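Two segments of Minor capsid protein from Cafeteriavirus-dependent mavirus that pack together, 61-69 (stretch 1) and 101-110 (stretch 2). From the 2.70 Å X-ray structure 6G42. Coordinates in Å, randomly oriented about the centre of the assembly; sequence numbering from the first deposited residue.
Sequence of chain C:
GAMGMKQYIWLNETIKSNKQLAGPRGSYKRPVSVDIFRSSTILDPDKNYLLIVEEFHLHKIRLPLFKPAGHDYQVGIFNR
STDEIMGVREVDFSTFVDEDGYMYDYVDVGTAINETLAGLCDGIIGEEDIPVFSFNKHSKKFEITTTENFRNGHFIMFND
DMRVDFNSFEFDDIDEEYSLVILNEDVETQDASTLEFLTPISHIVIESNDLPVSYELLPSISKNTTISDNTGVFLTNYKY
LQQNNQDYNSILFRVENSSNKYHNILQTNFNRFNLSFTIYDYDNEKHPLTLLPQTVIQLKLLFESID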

# COMPACT_ATOMS: atom_id res chain seq x y z
N ILE C 61 17.60 17.38 -6.39
CA ILE C 61 18.85 16.88 -6.97
C ILE C 61 18.57 16.32 -8.35
O ILE C 61 17.40 16.17 -8.74
CB ILE C 61 19.44 15.76 -6.11
CG1 ILE C 61 18.47 14.57 -6.03
CG2 ILE C 61 19.77 16.28 -4.72
CD1 ILE C 61 19.13 13.31 -5.56
N ARG C 62 19.63 15.99 -9.08
CA ARG C 62 19.52 15.37 -10.41
C ARG C 62 20.22 14.01 -10.42
O ARG C 62 21.29 13.86 -9.83
CB ARG C 62 20.12 16.27 -11.48
CG ARG C 62 19.51 16.05 -12.84
CD ARG C 62 20.34 16.66 -13.95
NE ARG C 62 19.64 16.60 -15.24
CZ ARG C 62 20.19 16.88 -16.42
NH1 ARG C 62 21.47 17.26 -16.52
NH2 ARG C 62 19.45 16.79 -17.53
N LEU C 63 19.60 13.04 -11.08
CA LEU C 63 20.17 11.70 -11.20
C LEU C 63 20.09 11.20 -12.65
O LEU C 63 19.12 11.50 -13.35
CB LEU C 63 19.45 10.72 -10.28
CG LEU C 63 19.61 10.92 -8.77
CD1 LEU C 63 18.69 9.96 -8.02
CD2 LEU C 63 21.05 10.72 -8.31
N PRO C 64 21.11 10.45 -13.11
CA PRO C 64 21.04 9.88 -14.45
C PRO C 64 20.08 8.71 -14.55
O PRO C 64 19.89 7.97 -13.58
CB PRO C 64 22.48 9.44 -14.72
CG PRO C 64 23.08 9.21 -13.37
CD PRO C 64 22.42 10.22 -12.47
N LEU C 65 19.50 8.55 -15.74
CA LEU C 65 18.55 7.49 -16.03
C LEU C 65 19.15 6.30 -16.81
O LEU C 65 18.60 5.20 -16.76
CB LEU C 65 17.37 8.06 -16.82
CG LEU C 65 16.66 9.30 -16.27
CD1 LEU C 65 15.34 9.51 -16.98
CD2 LEU C 65 16.42 9.22 -14.77
N PHE C 66 20.26 6.52 -17.52
CA PHE C 66 20.87 5.50 -18.39
C PHE C 66 22.38 5.73 -18.50
O PHE C 66 22.85 6.86 -18.36
CB PHE C 66 20.21 5.54 -19.77
CG PHE C 66 20.57 4.37 -20.65
CD1 PHE C 66 20.03 3.11 -20.41
CD2 PHE C 66 21.43 4.53 -21.74
CE1 PHE C 66 20.35 2.03 -21.23
CE2 PHE C 66 21.75 3.45 -22.56
CZ PHE C 66 21.21 2.20 -22.30
N LYS C 67 23.12 4.64 -18.73
CA LYS C 67 24.59 4.67 -18.81
C LYS C 67 25.05 3.71 -19.91
O LYS C 67 25.32 2.54 -19.62
CB LYS C 67 25.19 4.27 -17.46
CG LYS C 67 26.71 4.34 -17.39
CD LYS C 67 27.20 3.75 -16.08
CE LYS C 67 28.64 4.09 -15.81
NZ LYS C 67 29.00 3.75 -14.40
N PRO C 68 25.16 4.20 -21.17
CA PRO C 68 25.45 3.35 -22.34
C PRO C 68 26.67 2.42 -22.30
O PRO C 68 26.67 1.41 -23.00
CB PRO C 68 25.64 4.38 -23.46
CG PRO C 68 24.79 5.52 -23.06
CD PRO C 68 24.93 5.60 -21.57
N ALA C 69 27.69 2.77 -21.52
CA ALA C 69 28.92 1.98 -21.43
C ALA C 69 28.66 0.51 -21.08
O ALA C 69 29.23 -0.38 -21.71
CB ALA C 69 29.88 2.60 -20.42
N GLY C 101 29.43 10.17 -18.94
CA GLY C 101 29.00 8.92 -19.59
C GLY C 101 27.52 8.53 -19.44
O GLY C 101 27.16 7.38 -19.68
N TYR C 102 26.68 9.51 -19.06
CA TYR C 102 25.28 9.27 -18.70
C TYR C 102 24.30 9.98 -19.64
O TYR C 102 24.66 10.95 -20.30
CB TYR C 102 25.01 9.79 -17.28
CG TYR C 102 25.72 9.06 -16.16
CD1 TYR C 102 25.39 7.74 -15.83
CD2 TYR C 102 26.68 9.71 -15.39
CE1 TYR C 102 26.03 7.09 -14.79
CE2 TYR C 102 27.33 9.06 -14.35
CZ TYR C 102 27.00 7.76 -14.05
OH TYR C 102 27.65 7.13 -13.01
N MET C 103 23.07 9.48 -19.66
CA MET C 103 21.92 10.16 -20.29
C MET C 103 20.84 10.36 -19.23
O MET C 103 20.85 9.69 -18.19
CB MET C 103 21.38 9.34 -21.46
CG MET C 103 22.34 9.24 -22.63
SD MET C 103 21.95 7.88 -23.75
CE MET C 103 20.35 8.40 -24.36
N TYR C 104 19.92 11.28 -19.49
CA TYR C 104 18.98 11.77 -18.47
C TYR C 104 17.49 11.74 -18.87
O TYR C 104 16.65 12.34 -18.19
CB TYR C 104 19.40 13.19 -18.06
CG TYR C 104 20.73 13.22 -17.33
CD1 TYR C 104 21.94 13.22 -18.03
CD2 TYR C 104 20.77 13.23 -15.93
CE1 TYR C 104 23.16 13.23 -17.35
CE2 TYR C 104 21.98 13.24 -15.25
CZ TYR C 104 23.17 13.24 -15.96
OH TYR C 104 24.37 13.25 -15.27
N ASP C 105 17.16 11.01 -19.93
CA ASP C 105 15.80 10.99 -20.48
C ASP C 105 15.61 9.71 -21.30
O ASP C 105 16.37 9.44 -22.23
CB ASP C 105 15.58 12.23 -21.35
CG ASP C 105 14.11 12.46 -21.69
OD1 ASP C 105 13.37 11.50 -21.98
OD2 ASP C 105 13.70 13.64 -21.68
N TYR C 106 14.58 8.93 -20.97
CA TYR C 106 14.29 7.68 -21.68
C TYR C 106 13.74 7.89 -23.09
O TYR C 106 13.73 6.94 -23.89
CB TYR C 106 13.36 6.76 -20.87
CG TYR C 106 14.05 6.19 -19.64
CD1 TYR C 106 15.19 5.38 -19.75
CD2 TYR C 106 13.57 6.46 -18.36
CE1 TYR C 106 15.83 4.88 -18.63
CE2 TYR C 106 14.21 5.95 -17.24
CZ TYR C 106 15.33 5.16 -17.38
OH TYR C 106 15.96 4.67 -16.26
N VAL C 107 13.29 9.11 -23.40
CA VAL C 107 12.93 9.49 -24.78
C VAL C 107 14.18 9.40 -25.66
O VAL C 107 14.14 8.80 -26.74
CB VAL C 107 12.31 10.90 -24.88
CG1 VAL C 107 12.03 11.28 -26.32
CG2 VAL C 107 11.01 10.98 -24.07
N ASP C 108 15.29 9.98 -25.18
CA ASP C 108 16.58 9.96 -25.88
C ASP C 108 17.13 8.55 -26.08
O ASP C 108 17.77 8.27 -27.10
CB ASP C 108 17.63 10.80 -25.14
CG ASP C 108 17.32 12.30 -25.16
OD1 ASP C 108 16.74 12.79 -26.15
OD2 ASP C 108 17.67 12.98 -24.18
N VAL C 109 16.90 7.67 -25.11
CA VAL C 109 17.28 6.26 -25.23
C VAL C 109 16.49 5.62 -26.38
O VAL C 109 17.04 4.84 -27.15
CB VAL C 109 17.10 5.50 -23.90
CG1 VAL C 109 17.30 3.99 -24.06
CG2 VAL C 109 18.08 6.02 -22.86
N GLY C 110 15.21 5.98 -26.48
CA GLY C 110 14.35 5.54 -27.58
C GLY C 110 14.77 6.08 -28.93
O GLY C 110 14.85 5.32 -29.90

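At the apolar centre of the contact, Pro64 lies between two tyrosines of the other stretch. Its CG sits over the face of the Tyr102 ring, 3.8 Å from the ring centroid, while its CB covers one face of Tyr104, with CB 3.9 Å from Tyr104 CE2. A compact proline ring, rich in C–H groups, suits such flat aromatic surfaces. Next along the chain, Leu65 places CB over the Tyr106 ring, 3.6 Å from Tyr106 CZ. Phe66 packs against both the helix, through Val109, and the loop that precedes it, through Met103: its CG is 3.7 Å from Val109 CG2 and its CD2 3.9 Å from Met103 SD, a flexible thioether that also reaches Pro68 CG at 3.8 Å.

The backbone ties these side chains together through a single antiparallel bridge between Phe66 and Met103. Met103 N donates almost linearly to Phe66 O (2.9 Å), and Met103 O accepts from both Leu65 N (3.0 Å) and Phe66 N (3.3 Å). Tyr106 OH adds a weak hydrogen bond to Leu65 O (2.7 Å), so this tyrosine offers an apolar face and a polar tip to one residue.

At the polar edge, the extended Arg62 lays its guanidinium flat on the Tyr104 face opposite Pro64, with CZ 4.1 Å from the ring centroid. This cation–pi stack leaves NE and NH2 free to bond elsewhere in the structure.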